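Local coordinates for protein tartrate dehydrogenase/decarboxylase (Pseudomonas putida, PDB 3FLK) that oxidises tartrate with NAD, converts meso-tartrate to D-glycerate and oxidatively decarboxylates D-malate to pyruvate, using a divalent metal ion, at residues I295-A300 against T340-G345. The protein carries 1 engineered substitution. Sequence-based numbering, arbitrary orientation.
With NAI (1,4-dihydronicotinamide adenine dinucleotide), chain F.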
ATOM      1  N   ILE A 295     -22.354   7.481  14.547  1.00 16.53           N
ATOM      2  CA  ILE A 295     -21.178   7.067  15.315  1.00 15.65           C
ATOM      3  C   ILE A 295     -19.890   7.435  14.577  1.00 14.89           C
ATOM      4  O   ILE A 295     -18.792   7.180  15.070  1.00 14.63           O
ATOM      5  CB  ILE A 295     -21.179   5.552  15.640  1.00 15.84           C
ATOM      6  CG1 ILE A 295     -21.313   4.720  14.357  1.00 16.06           C
ATOM      7  CG2 ILE A 295     -22.265   5.222  16.680  1.00 16.26           C
ATOM      8  CD1 ILE A 295     -20.895   3.275  14.510  1.00 17.49           C
ATOM      9  N   ALA A 296     -20.042   8.034  13.397  1.00 13.95           N
ATOM     10  CA  ALA A 296     -18.909   8.530  12.619  1.00 13.35           C
ATOM     11  C   ALA A 296     -18.079   9.529  13.425  1.00 12.81           C
ATOM     12  O   ALA A 296     -18.623  10.439  14.049  1.00 12.49           O
ATOM     13  CB  ALA A 296     -19.391   9.163  11.316  1.00 13.18           C
ATOM     14  N   ASN A 297     -16.766   9.328  13.422  1.00 12.35           N
ATOM     15  CA  ASN A 297     -15.816  10.240  14.056  1.00 12.07           C
ATOM     16  C   ASN A 297     -15.766  11.559  13.280  1.00 11.88           C
ATOM     17  O   ASN A 297     -15.444  11.560  12.088  1.00 11.85           O
ATOM     18  CB  ASN A 297     -14.424   9.585  14.097  1.00 12.11           C
ATOM     19  CG  ASN A 297     -13.474  10.261  15.071  1.00 12.15           C
ATOM     20  OD1 ASN A 297     -13.640  11.426  15.419  1.00 12.61           O
ATOM     21  ND2 ASN A 297     -12.466   9.518  15.519  1.00 12.05           N
ATOM     22  N   PRO A 298     -16.118  12.682  13.941  1.00 11.76           N
ATOM     23  CA  PRO A 298     -16.082  13.983  13.275  1.00 11.58           C
ATOM     24  C   PRO A 298     -14.735  14.711  13.361  1.00 11.47           C
ATOM     25  O   PRO A 298     -14.606  15.807  12.806  1.00 11.36           O
ATOM     26  CB  PRO A 298     -17.140  14.779  14.039  1.00 11.65           C
ATOM     27  CG  PRO A 298     -17.062  14.233  15.437  1.00 11.66           C
ATOM     28  CD  PRO A 298     -16.606  12.796  15.332  1.00 11.68           C
ATOM     29  N   ILE A 299     -13.751  14.126  14.044  1.00 11.24           N
ATOM     30  CA  ILE A 299     -12.474  14.818  14.266  1.00 11.32           C
ATOM     31  C   ILE A 299     -11.737  15.137  12.958  1.00 11.42           C
ATOM     32  O   ILE A 299     -11.176  16.226  12.812  1.00 11.43           O
ATOM     33  CB  ILE A 299     -11.555  14.081  15.286  1.00 11.27           C
ATOM     34  CG1 ILE A 299     -12.182  14.119  16.688  1.00 11.50           C
ATOM     35  CG2 ILE A 299     -10.155  14.712  15.314  1.00 10.74           C
ATOM     36  CD1 ILE A 299     -11.463  13.278  17.735  1.00 11.08           C
ATOM     37  N   ALA A 300     -11.762  14.203  12.009  1.00 11.61           N
ATOM     38  CA  ALA A 300     -11.140  14.413  10.697  1.00 11.82           C
ATOM     39  C   ALA A 300     -11.703  15.650  10.003  1.00 12.06           C
ATOM     40  O   ALA A 300     -10.948  16.481   9.493  1.00 12.19           O
ATOM     41  CB  ALA A 300     -11.306  13.179   9.818  1.00 11.66           C
ATOM     42  N   THR A 340     -15.699   8.816  19.782  1.00 15.64           N
ATOM     43  CA  THR A 340     -16.579   7.829  19.158  1.00 15.47           C
ATOM     44  C   THR A 340     -16.029   6.401  19.328  1.00 15.76           C
ATOM     45  O   THR A 340     -14.884   6.232  19.751  1.00 15.40           O
ATOM     46  CB  THR A 340     -16.813   8.167  17.663  1.00 15.44           C
ATOM     47  OG1 THR A 340     -15.580   8.573  17.057  1.00 14.96           O
ATOM     48  CG2 THR A 340     -17.837   9.289  17.522  1.00 14.77           C
ATOM     49  N   PRO A 341     -16.849   5.371  19.023  1.00 16.22           N
ATOM     50  CA  PRO A 341     -16.444   3.963  19.177  1.00 16.61           C
ATOM     51  C   PRO A 341     -15.169   3.530  18.436  1.00 17.04           C
ATOM     52  O   PRO A 341     -14.503   2.596  18.884  1.00 17.16           O
ATOM     53  CB  PRO A 341     -17.657   3.195  18.645  1.00 16.70           C
ATOM     54  CG  PRO A 341     -18.804   4.117  18.884  1.00 16.46           C
ATOM     55  CD  PRO A 341     -18.247   5.469  18.560  1.00 16.29           C
ATOM     56  N   ASP A 342     -14.835   4.186  17.323  1.00 17.52           N
ATOM     57  CA  ASP A 342     -13.608   3.846  16.585  1.00 18.18           C
ATOM     58  C   ASP A 342     -12.340   4.180  17.382  1.00 18.76           C
ATOM     59  O   ASP A 342     -11.259   3.663  17.087  1.00 18.78           O
ATOM     60  CB  ASP A 342     -13.579   4.513  15.202  1.00 18.05           C
ATOM     61  CG  ASP A 342     -13.549   6.025  15.280  1.00 18.16           C
ATOM     62  OD1 ASP A 342     -12.516   6.624  14.916  1.00 17.79           O
ATOM     63  OD2 ASP A 342     -14.557   6.616  15.717  1.00 18.57           O
HETATM   64  N   MSE A 343     -12.488   5.039  18.391  1.00 19.43           N
HETATM   65  CA  MSE A 343     -11.394   5.395  19.292  1.00 20.82           C
HETATM   66  C   MSE A 343     -11.589   4.817  20.697  1.00 19.90           C
HETATM   67  O   MSE A 343     -10.881   5.190  21.634  1.00 19.84           O
HETATM   68  CB  MSE A 343     -11.237   6.912  19.373  1.00 20.35           C
HETATM   69  CG  MSE A 343     -10.970   7.583  18.044  1.00 21.93           C
HETATM   70 SE   MSE A 343     -10.524   9.453  18.300  1.00 25.74          SE
HETATM   71  CE  MSE A 343      -8.654   9.252  18.792  1.00 24.31           C
ATOM     72  N   GLY A 344     -12.554   3.912  20.837  1.00 19.53           N
ATOM     73  CA  GLY A 344     -12.788   3.220  22.104  1.00 19.13           C
ATOM     74  C   GLY A 344     -13.777   3.901  23.036  1.00 18.82           C
ATOM     75  O   GLY A 344     -13.961   3.459  24.172  1.00 18.85           O
ATOM     76  N   GLY A 345     -14.414   4.969  22.558  1.00 18.37           N
ATOM     77  CA  GLY A 345     -15.385   5.717  23.357  1.00 17.86           C
ATOM     78  C   GLY A 345     -16.823   5.306  23.098  1.00 17.54           C
ATOM     79  O   GLY A 345     -17.084   4.385  22.326  1.00 17.47           O
TER
HETATM   80  PA  NAI F 402     -14.393   4.813   3.771  1.00 11.31           P
HETATM   81  O1A NAI F 402     -13.325   5.727   4.236  1.00 10.82           O
HETATM   82  O2A NAI F 402     -15.661   5.521   3.518  1.00 10.78           O
HETATM   83  O5B NAI F 402     -14.636   3.685   4.880  1.00 11.90           O
HETATM   84  C5B NAI F 402     -13.669   2.711   5.205  1.00 11.66           C
HETATM   85  C4B NAI F 402     -13.928   2.161   6.603  1.00 11.70           C
HETATM   86  O4B NAI F 402     -13.571   3.130   7.571  1.00 12.22           O
HETATM   87  C3B NAI F 402     -15.394   1.819   6.825  1.00 12.08           C
HETATM   88  O3B NAI F 402     -15.465   0.619   7.557  1.00 12.34           O
HETATM   89  C2B NAI F 402     -15.920   2.983   7.641  1.00 12.19           C
HETATM   90  O2B NAI F 402     -16.943   2.596   8.530  1.00 13.09           O
HETATM   91  C1B NAI F 402     -14.687   3.493   8.368  1.00 11.45           C
HETATM   92  N9A NAI F 402     -14.740   4.953   8.551  1.00 11.38           N
HETATM   93  C8A NAI F 402     -14.532   5.915   7.595  1.00 11.31           C
HETATM   94  N7A NAI F 402     -14.670   7.126   8.176  1.00 10.91           N
HETATM   95  C5A NAI F 402     -14.961   6.957   9.480  1.00 11.04           C
HETATM   96  C6A NAI F 402     -15.200   7.855  10.515  1.00 10.81           C
HETATM   97  N6A NAI F 402     -15.147   9.166  10.296  1.00 10.24           N
HETATM   98  N1A NAI F 402     -15.480   7.370  11.777  1.00 11.14           N
HETATM   99  C2A NAI F 402     -15.526   6.013  12.014  1.00 11.20           C
HETATM  100  N3A NAI F 402     -15.282   5.131  10.978  1.00 10.83           N
HETATM  101  C4A NAI F 402     -15.010   5.593   9.732  1.00 10.60           C
HETATM  102  O3  NAI F 402     -13.822   4.063   2.454  1.00 12.15           O
HETATM  103  PN  NAI F 402     -14.511   2.880   1.600  1.00 12.74           P
HETATM  104  O1N NAI F 402     -15.404   2.061   2.446  1.00 13.18           O
HETATM  105  O2N NAI F 402     -13.403   2.192   0.898  1.00 12.90           O
HETATM  106  O5D NAI F 402     -15.375   3.671   0.507  1.00 12.42           O
HETATM  107  C5D NAI F 402     -16.711   4.068   0.744  1.00 12.90           C
HETATM  108  C4D NAI F 402     -17.141   5.100  -0.298  1.00 13.07           C
HETATM  109  O4D NAI F 402     -16.459   6.321  -0.079  1.00 12.93           O
HETATM  110  C3D NAI F 402     -16.829   4.688  -1.730  1.00 13.44           C
HETATM  111  O3D NAI F 402     -17.907   5.104  -2.532  1.00 12.91           O
HETATM  112  C2D NAI F 402     -15.584   5.482  -2.087  1.00 13.56           C
HETATM  113  O2D NAI F 402     -15.503   5.764  -3.464  1.00 13.91           O
HETATM  114  C1D NAI F 402     -15.788   6.741  -1.258  1.00 13.37           C
HETATM  115  N1N NAI F 402     -14.561   7.476  -0.894  1.00 13.49           N
HETATM  116  C2N NAI F 402     -14.552   8.825  -1.116  1.00 13.01           C
HETATM  117  C3N NAI F 402     -13.443   9.592  -0.777  1.00 13.82           C
HETATM  118  C7N NAI F 402     -13.565  11.089  -0.780  1.00 13.85           C
HETATM  119  O7N NAI F 402     -14.818  11.685  -1.035  1.00 14.18           O
HETATM  120  N7N NAI F 402     -12.484  11.831  -0.544  1.00 14.27           N
HETATM  121  C4N NAI F 402     -12.336   8.967  -0.202  1.00 13.81           C
HETATM  122  C5N NAI F 402     -12.352   7.591   0.027  1.00 13.71           C
HETATM  123  C6N NAI F 402     -13.480   6.848  -0.322  1.00 13.50           C
HETATM  124  O   HOH W   1     -16.985   5.247  15.289  1.00 16.82           O
HETATM  125  O   HOH W   2     -14.141  10.965  18.069  1.00 18.14           O
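N297 holds CG anti to its backbone N (chi1 -163°), and D342 places its carboxylate between its own backbone N and carbonyl carbon, which brings amide and carboxylate together beside the adenine of NADH. This is the adenine end of the dinucleotide pocket in the isocitrate/isopropylmalate dehydrogenase fold, built from the loop leading into helix 299-313 and the loop between helices 317-336 and 349-361. The two side chains cross at about a right angle, their planes 59° apart. N297 ND2 donates almost straight to the syn lone pair of D342 OD1 (3.0 Å, 166°), the acceptor lying close to the amide plane; T261 OG1 also bonds that oxygen. The other carboxylate oxygen, D342 OD2, accepts from T340 OG1 at 2.6 Å and from a water that also donates to I295 O. On its other end the N297 amide caps helix 299-313: OD1 accepts from I299 N, which lies above the carbonyl plane. With the amide tied at both ends, its rotation is fixed, while the N297 backbone reads the adenine Watson-Crick edge: N297 N donates to N1A of NADH (2.9 Å) and N297 O accepts from N6A (3.0 Å). D342 CG meets the same base at C2A, 3.8 Å away. Against the amide nitrogen, N297 ND2, lies SE of the selenomethionine M343, its chain bent at the last torsion; M343 SE is also 4.0 Å from I299 CD1, and I334 of helix 317-336 packs on both M343 and I299. T340 O takes M343 N and G345 N from opposite faces of its plane, holding 340-345 in a tight turn. Farther along the two loops, P341 CD rests on I295 CB, 4.1 Å apart.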